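Haloacid dehalogenase domain protein hydrolase (Planctomyces limnophilus, PDB 4OVY) probably acts as a metal-dependent hydrolase of the haloacid dehalogenase superfamily, perhaps a phosphatase, and binds a calcium ion. Local coordinates at residues 31-34 / 35-38; 108-111 / 112-116; 292-295 / 296-300. All coordinates share one frame; numbering follows the deposited sequence.

How the contacts relate
All three contacts are local, each made within one unbroken piece of chain, and none touches another; contacts 2 and 3 lie on opposite sides of the chain's centre. Contact 1 is at the surface, in the loop leading into strand 38-41, whereas contacts 2 and 3 are partly buried: contact 2 opens helix 112-125, and contact 3 spans the whole short helix 294-297. Strands 38-41 and 290-293 belong to the same mixed sheet. The chemistry differs accordingly: in contact 1 an arginine side chain grips a loop carbonyl, in contact 2 a threonine and a glutamate cap a helix reciprocally, and in contact 3 aspartate capping is joined to packing on a tryptophan.

Contact 1. Residues 31-34 / 35-38; sequences FVPV and SERI
Arg-37 folds back along the loop that precedes it and closes its guanidinium group onto the carbonyl of Val-32. Arg-37 CB lies 3.5 Å from Val-34 O, and CG passes alongside the carbonyl oxygens of Pro-33 and Val-34, both of which lie on one side of it. The chain is extended from CG to NE (chi2 -179°), which carries CD past Val-34 CA and brings the head group level with Val-32. There Arg-37 NE donates to Val-32 O over 2.8 Å, and Arg-37 NH2 reaches the same oxygen over 3.0 Å. The grip is thus side-on, with two nitrogens on one acceptor that lies almost in the guanidinium plane; the NE bond is the straighter of the two, at 155°. Val-34 CG2 covers one face of the group toward its rim. At the edge, Phe-31 CE1 comes to 3.2 Å from Arg-37 NH2, its ring plane perpendicular to that of the guanidinium. The remaining nitrogen, NH1, donates to the carbonyl of His-153, so the head group ties two separate loops together.

The backbone that carries this side chain turns tightly. Glu-36 N donates to Pro-33 O and Arg-37 N to Val-34 O, after which Arg-37 forms the centre of an inverse gamma turn closed by Ile-38 N and Glu-36 O. Glu-36 packs its CB against Val-32 CG1 at 3.5 Å and lays its carboxylate beside the Pro-33 ring, where Glu-36 OE2 approaches Pro-33 CG.

The loop joins helix 11-24 to strand 38-41. Val-32 packs on Val-23 of that helix, and Ile-38 starts the strand against Lys-156 and Phe-158 of the parallel strand 156-161, while Ser-35 touches Lys-173 of the second subunit.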
loop_
_atom_site.group_PDB
_atom_site.type_symbol
_atom_site.label_atom_id
_atom_site.label_comp_id
_atom_site.label_asym_id
_atom_site.label_seq_id
_atom_site.Cartn_x
_atom_site.Cartn_y
_atom_site.Cartn_z
ATOM N N PHE A 31 -10.968 -4.867 23.355
ATOM C CA PHE A 31 -9.861 -3.949 23.127
ATOM C C PHE A 31 -9.023 -4.390 21.922
ATOM O O PHE A 31 -8.618 -5.540 21.828
ATOM C CB PHE A 31 -8.967 -3.846 24.365
ATOM C CG PHE A 31 -7.792 -2.929 24.186
ATOM C CD1 PHE A 31 -7.940 -1.561 24.338
ATOM C CD2 PHE A 31 -6.544 -3.433 23.866
ATOM C CE1 PHE A 31 -6.861 -0.711 24.179
ATOM C CE2 PHE A 31 -5.461 -2.589 23.702
ATOM C CZ PHE A 31 -5.618 -1.227 23.857
ATOM N N VAL A 32 -8.812 -3.463 20.997
ATOM C CA VAL A 32 -7.953 -3.687 19.848
ATOM C C VAL A 32 -6.714 -2.820 20.024
ATOM O O VAL A 32 -6.832 -1.602 20.187
ATOM C CB VAL A 32 -8.684 -3.300 18.551
ATOM C CG1 VAL A 32 -7.760 -3.388 17.347
ATOM C CG2 VAL A 32 -9.894 -4.189 18.357
ATOM N N PRO A 33 -5.518 -3.437 19.989
ATOM C CA PRO A 33 -4.281 -2.660 20.033
ATOM C C PRO A 33 -4.277 -1.569 18.968
ATOM O O PRO A 33 -4.820 -1.775 17.886
ATOM C CB PRO A 33 -3.195 -3.704 19.741
ATOM C CG PRO A 33 -3.792 -4.995 20.174
ATOM C CD PRO A 33 -5.257 -4.881 19.867
ATOM N N VAL A 34 -3.675 -0.425 19.286
ATOM C CA VAL A 34 -3.656 0.735 18.391
ATOM C C VAL A 34 -3.235 0.360 16.975
ATOM O O VAL A 34 -3.881 0.768 16.024
ATOM C CB VAL A 34 -2.716 1.846 18.918
ATOM C CG1 VAL A 34 -2.450 2.906 17.851
ATOM C CG2 VAL A 34 -3.311 2.486 20.165
ATOM N N SER A 35 -2.163 -0.419 16.847
ATOM C CA SER A 35 -1.642 -0.822 15.529
ATOM C C SER A 35 -2.651 -1.587 14.656
ATOM O O SER A 35 -2.489 -1.638 13.438
ATOM C CB SER A 35 -0.371 -1.666 15.692
ATOM O OG SER A 35 -0.664 -2.907 16.314
ATOM N N GLU A 36 -3.673 -2.183 15.273
ATOM C CA GLU A 36 -4.678 -2.969 14.544
ATOM C C GLU A 36 -5.952 -2.180 14.199
ATOM O O GLU A 36 -6.844 -2.702 13.521
ATOM C CB GLU A 36 -5.052 -4.224 15.351
ATOM C CG GLU A 36 -3.949 -5.268 15.429
ATOM C CD GLU A 36 -4.260 -6.391 16.412
ATOM O OE1 GLU A 36 -5.417 -6.866 16.476
ATOM O OE2 GLU A 36 -3.340 -6.806 17.130
ATOM N N ARG A 37 -6.033 -0.928 14.645
ATOM C CA ARG A 37 -7.229 -0.107 14.441
ATOM C C ARG A 37 -7.297 0.473 13.031
ATOM O O ARG A 37 -7.060 1.662 12.813
ATOM C CB ARG A 37 -7.297 0.998 15.491
ATOM C CG ARG A 37 -7.403 0.448 16.905
ATOM C CD ARG A 37 -7.492 1.558 17.935
ATOM N NE ARG A 37 -7.243 1.018 19.262
ATOM C CZ ARG A 37 -7.003 1.739 20.349
ATOM N NH1 ARG A 37 -6.997 3.070 20.306
ATOM N NH2 ARG A 37 -6.766 1.111 21.494
ATOM N N ILE A 38 -7.625 -0.393 12.081
ATOM C CA ILE A 38 -7.731 -0.037 10.670
ATOM C C ILE A 38 -9.205 0.078 10.329
ATOM O O ILE A 38 -9.992 -0.836 10.632
ATOM C CB ILE A 38 -7.124 -1.141 9.771
ATOM C CG1 ILE A 38 -5.658 -1.410 10.125
ATOM C CG2 ILE A 38 -7.290 -0.802 8.293
ATOM C CD1 ILE A 38 -4.800 -0.170 10.178
#

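Contact 2. Residues 108-111 / 112-116; sequences AGMT and DDEFE
The Phe-115 ring has the selenium of Met-110 (selenomethionine) at its edge, near the ring plane, and Met-110 SE packs against Phe-115 CB at 4.0 Å. Outside the contact, Arg-203 makes a cation-pi interaction with the ring and His-107 meets it edge-to-face. A second flat group, the Glu-114 carboxylate, is met from above its plane: Thr-111 N donates to Glu-114 OE1 over 2.9 Å in a nearly straight bond (169°), and Met-110 CB lies 3.3 Å from the same oxygen.

Thr-111 returns the bond. With OG1 held between its backbone N and carbonyl carbon (chi1 67°), the hydroxyl faces the first helical turn, and Thr-111 OG1 accepts from Glu-114 N at 3.0 Å. These reciprocal bonds form a capping box with Thr-111 as N-cap, supplying an acceptor to an amide of the first turn. Phe-115 N then bonds to Thr-111 O over 3.0 Å, beginning the regular helical pattern.

The box opens helix 112-125 where the loop from helix 95-106 runs beside strand 198-204. Thr-111 packs on Val-200 of that strand and on Arg-195 of strand 183-195, and Asp-112 forms a salt bridge with Arg-221 of the second subunit.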
loop_
_atom_site.group_PDB
_atom_site.type_symbol
_atom_site.label_atom_id
_atom_site.label_comp_id
_atom_site.label_asym_id
_atom_site.label_seq_id
_atom_site.Cartn_x
_atom_site.Cartn_y
_atom_site.Cartn_z
ATOM N N ALA A 108 -2.275 7.696 -21.189
ATOM C CA ALA A 108 -1.086 6.853 -21.274
ATOM C C ALA A 108 0.074 7.653 -21.847
ATOM O O ALA A 108 -0.132 8.534 -22.669
ATOM C CB ALA A 108 -1.356 5.631 -22.143
ATOM N N GLY A 109 1.287 7.349 -21.400
ATOM C CA GLY A 109 2.496 7.984 -21.927
ATOM C C GLY A 109 2.954 9.229 -21.185
ATOM O O GLY A 109 4.055 9.730 -21.434
HETATM N N MSE A 110 2.117 9.745 -20.291
HETATM C CA MSE A 110 2.488 10.899 -19.469
HETATM C C MSE A 110 2.953 10.412 -18.124
HETATM O O MSE A 110 2.694 9.266 -17.742
HETATM C CB MSE A 110 1.322 11.886 -19.361
HETATM C CG MSE A 110 0.197 11.439 -18.438
HETATM SE SE MSE A 110 -1.161 12.859 -18.244
HETATM C CE MSE A 110 -1.644 13.026 -20.152
ATOM N N THR A 111 3.648 11.276 -17.393
ATOM C CA THR A 111 4.141 10.912 -16.073
ATOM C C THR A 111 3.043 11.003 -15.029
ATOM O O THR A 111 2.003 11.631 -15.252
ATOM C CB THR A 111 5.313 11.797 -15.611
ATOM O OG1 THR A 111 4.852 13.132 -15.408
ATOM C CG2 THR A 111 6.444 11.792 -16.641
ATOM N N ASP A 112 3.299 10.379 -13.882
ATOM C CA ASP A 112 2.430 10.504 -12.709
ATOM C C ASP A 112 2.204 11.968 -12.313
ATOM O O ASP A 112 1.076 12.375 -12.048
ATOM C CB ASP A 112 2.980 9.690 -11.520
ATOM C CG ASP A 112 4.417 10.070 -11.120
ATOM O OD1 ASP A 112 5.189 10.625 -11.933
ATOM O OD2 ASP A 112 4.783 9.792 -9.964
ATOM N N ASP A 113 3.269 12.762 -12.308
ATOM C CA ASP A 113 3.159 14.176 -11.957
ATOM C C ASP A 113 2.334 14.969 -12.973
ATOM O O ASP A 113 1.586 15.873 -12.600
ATOM C CB ASP A 113 4.550 14.799 -11.803
ATOM C CG ASP A 113 5.257 14.365 -10.528
ATOM O OD1 ASP A 113 4.639 13.728 -9.648
ATOM O OD2 ASP A 113 6.455 14.670 -10.400
ATOM N N GLU A 114 2.466 14.636 -14.255
ATOM C CA GLU A 114 1.678 15.297 -15.292
ATOM C C GLU A 114 0.187 15.011 -15.089
ATOM O O GLU A 114 -0.649 15.925 -15.153
ATOM C CB GLU A 114 2.172 14.875 -16.688
ATOM C CG GLU A 114 3.497 15.552 -17.036
ATOM C CD GLU A 114 4.252 14.969 -18.219
ATOM O OE1 GLU A 114 3.942 13.862 -18.712
ATOM O OE2 GLU A 114 5.206 15.643 -18.652
ATOM N N PHE A 115 -0.137 13.751 -14.800
ATOM C CA PHE A 115 -1.519 13.366 -14.553
ATOM C C PHE A 115 -2.072 14.070 -13.304
ATOM O O PHE A 115 -3.192 14.567 -13.321
ATOM C CB PHE A 115 -1.647 11.850 -14.412
ATOM C CG PHE A 115 -3.063 11.386 -14.266
ATOM C CD1 PHE A 115 -3.921 11.395 -15.355
ATOM C CD2 PHE A 115 -3.548 10.964 -13.036
ATOM C CE1 PHE A 115 -5.243 10.981 -15.226
ATOM C CE2 PHE A 115 -4.859 10.549 -12.899
ATOM C CZ PHE A 115 -5.709 10.559 -13.996
ATOM N N GLU A 116 -1.281 14.102 -12.231
ATOM C CA GLU A 116 -1.669 14.801 -11.002
ATOM C C GLU A 116 -2.018 16.262 -11.276
ATOM O O GLU A 116 -3.044 16.752 -10.805
ATOM C CB GLU A 116 -0.562 14.708 -9.940
ATOM C CG GLU A 116 -0.871 15.499 -8.670
ATOM C CD GLU A 116 0.186 15.387 -7.592
ATOM O OE1 GLU A 116 0.066 16.105 -6.583
ATOM O OE2 GLU A 116 1.130 14.594 -7.735
#

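Contact 3. Residues 292-295 / 296-300; sequences IDMQ and RDWKV. With EDO (1,2-ethanediol), chain G.
This is a strand-to-helix junction, in which Asp-293 ends strand 290-293 and serves as N-cap of the short helix 294-297, with Trp-298 folding back over the turn from its far end. Asp-293 OD1 accepts from Arg-296 N at 3.3 Å, the amide approaching from well above the carboxylate plane. The same oxygen is also hydrogen-bonded to Thr-260 OG1, a second partner that helps position the capping group.

Asp-297 answers from the other end of the helix. Its CG stands anti to its own carbonyl carbon (chi1 -62°), bringing Asp-297 OD2 back to Asp-293 N, which donates over 2.9 Å. Asp-297 N bonds to Asp-293 O at 2.7 Å. Asp-293 is therefore held through its amide, carbonyl and carboxylate. Arg-296 lays its aliphatic chain across the Asp-293 carboxylate, while its NE binds a citrate. A 1,2-ethanediol, like the citrate probably from the crystallisation liquor, sets O1 3.2 Å from Gln-295 O, with Arg-296 O equally near, at best a weak bond whose proton could go to either carbonyl.

Met-294, a selenomethionine, places CG over one face of the Trp-298 six-membered ring, 4.2 Å from its centroid, in a CH-pi contact. SE stands obliquely to the ring as a Met-aromatic contact, and the bend at chi3 (52°) returns Met-294 CE to within 3.8 Å of Trp-298 CZ3. On the same side of the indole plane, Ile-292 CG2 approaches obliquely, 3.6 Å from Trp-298 NE1.

The Met-294 side chain lies about 7 Å from that of the calcium ligand Asn-234, near the metal site without forming part of it. Ile-292 and Met-294 also pack on Val-257 of the parallel strand 253-260, and the indole reaches Pro-142 and Met-143 of helix 141-152.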
loop_
_atom_site.group_PDB
_atom_site.type_symbol
_atom_site.label_atom_id
_atom_site.label_comp_id
_atom_site.label_asym_id
_atom_site.label_seq_id
_atom_site.Cartn_x
_atom_site.Cartn_y
_atom_site.Cartn_z
ATOM N N ILE A 292 -27.138 3.863 7.816
ATOM C CA ILE A 292 -27.267 5.289 8.073
ATOM C C ILE A 292 -28.345 5.862 7.147
ATOM O O ILE A 292 -28.198 5.836 5.920
ATOM C CB ILE A 292 -25.931 6.007 7.809
ATOM C CG1 ILE A 292 -24.823 5.445 8.703
ATOM C CG2 ILE A 292 -26.067 7.510 8.003
ATOM C CD1 ILE A 292 -23.431 5.661 8.147
ATOM N N ASP A 293 -29.428 6.365 7.741
ATOM C CA ASP A 293 -30.505 7.042 7.007
ATOM C C ASP A 293 -30.141 8.524 6.898
ATOM O O ASP A 293 -30.287 9.269 7.866
ATOM C CB ASP A 293 -31.821 6.852 7.771
ATOM C CG ASP A 293 -33.034 7.444 7.059
ATOM O OD1 ASP A 293 -32.913 8.425 6.304
ATOM O OD2 ASP A 293 -34.140 6.922 7.290
HETATM N N MSE A 294 -29.668 8.953 5.723
HETATM C CA MSE A 294 -29.169 10.328 5.559
HETATM C C MSE A 294 -30.219 11.377 5.910
HETATM O O MSE A 294 -29.916 12.372 6.581
HETATM C CB MSE A 294 -28.633 10.548 4.133
HETATM C CG MSE A 294 -27.294 9.840 3.907
HETATM SE SE MSE A 294 -26.533 10.215 2.124
HETATM C CE MSE A 294 -26.682 12.161 2.288
ATOM N N GLN A 295 -31.453 11.163 5.466
ATOM C CA GLN A 295 -32.554 12.095 5.712
ATOM C C GLN A 295 -32.792 12.319 7.202
ATOM O O GLN A 295 -32.984 13.448 7.637
ATOM C CB GLN A 295 -33.845 11.568 5.072
ATOM C CG GLN A 295 -35.057 12.487 5.219
ATOM C CD GLN A 295 -36.356 11.829 4.787
ATOM O OE1 GLN A 295 -36.564 10.636 4.996
ATOM N NE2 GLN A 295 -37.245 12.611 4.191
ATOM N N ARG A 296 -32.768 11.243 7.977
ATOM C CA ARG A 296 -33.138 11.302 9.389
ATOM C C ARG A 296 -31.956 11.435 10.347
ATOM O O ARG A 296 -32.111 12.009 11.426
ATOM C CB ARG A 296 -33.963 10.074 9.759
ATOM C CG ARG A 296 -35.311 10.034 9.057
ATOM C CD ARG A 296 -36.204 8.932 9.605
ATOM N NE ARG A 296 -36.624 9.183 10.984
ATOM C CZ ARG A 296 -37.621 9.987 11.356
ATOM N NH1 ARG A 296 -37.910 10.119 12.650
ATOM N NH2 ARG A 296 -38.342 10.656 10.458
ATOM N N ASP A 297 -30.787 10.920 9.960
ATOM C CA ASP A 297 -29.673 10.744 10.908
ATOM C C ASP A 297 -28.642 11.869 10.903
ATOM O O ASP A 297 -27.838 11.957 11.828
ATOM C CB ASP A 297 -28.949 9.411 10.660
ATOM C CG ASP A 297 -29.857 8.194 10.856
ATOM O OD1 ASP A 297 -30.995 8.346 11.358
ATOM O OD2 ASP A 297 -29.421 7.079 10.508
ATOM N N TRP A 298 -28.652 12.703 9.868
ATOM C CA TRP A 298 -27.639 13.740 9.694
ATOM C C TRP A 298 -28.261 15.135 9.750
ATOM O O TRP A 298 -29.184 15.443 8.988
ATOM C CB TRP A 298 -26.901 13.545 8.354
ATOM C CG TRP A 298 -25.924 12.394 8.336
ATOM C CD1 TRP A 298 -25.571 11.588 9.386
ATOM C CD2 TRP A 298 -25.124 11.966 7.225
ATOM N NE1 TRP A 298 -24.631 10.678 8.993
ATOM C CE2 TRP A 298 -24.331 10.887 7.674
ATOM C CE3 TRP A 298 -24.998 12.391 5.901
ATOM C CZ2 TRP A 298 -23.431 10.218 6.840
ATOM C CZ3 TRP A 298 -24.100 11.721 5.067
ATOM C CH2 TRP A 298 -23.332 10.649 5.542
ATOM N N LYS A 299 -27.733 15.974 10.644
ATOM C CA LYS A 299 -28.271 17.314 10.891
ATOM C C LYS A 299 -27.967 18.250 9.731
ATOM O O LYS A 299 -28.736 19.166 9.445
ATOM C CB LYS A 299 -27.676 17.915 12.169
ATOM C CG LYS A 299 -28.034 17.190 13.461
ATOM C CD LYS A 299 -27.498 17.979 14.660
ATOM C CE LYS A 299 -27.381 17.140 15.919
ATOM N NZ LYS A 299 -28.711 16.868 16.511
ATOM N N VAL A 300 -26.820 18.024 9.099
ATOM C CA VAL A 300 -26.418 18.725 7.884
ATOM C C VAL A 300 -25.776 17.706 6.957
ATOM O O VAL A 300 -25.329 16.660 7.412
ATOM C CB VAL A 300 -25.425 19.886 8.171
ATOM C CG1 VAL A 300 -26.057 20.905 9.105
ATOM C CG2 VAL A 300 -24.111 19.380 8.757
HETATM C C1 EDO G . -32.890 16.030 9.610
HETATM O O1 EDO G . -33.007 14.876 10.445
HETATM C C2 EDO G . -32.190 17.159 10.361
HETATM O O2 EDO G . -31.742 16.708 11.644
#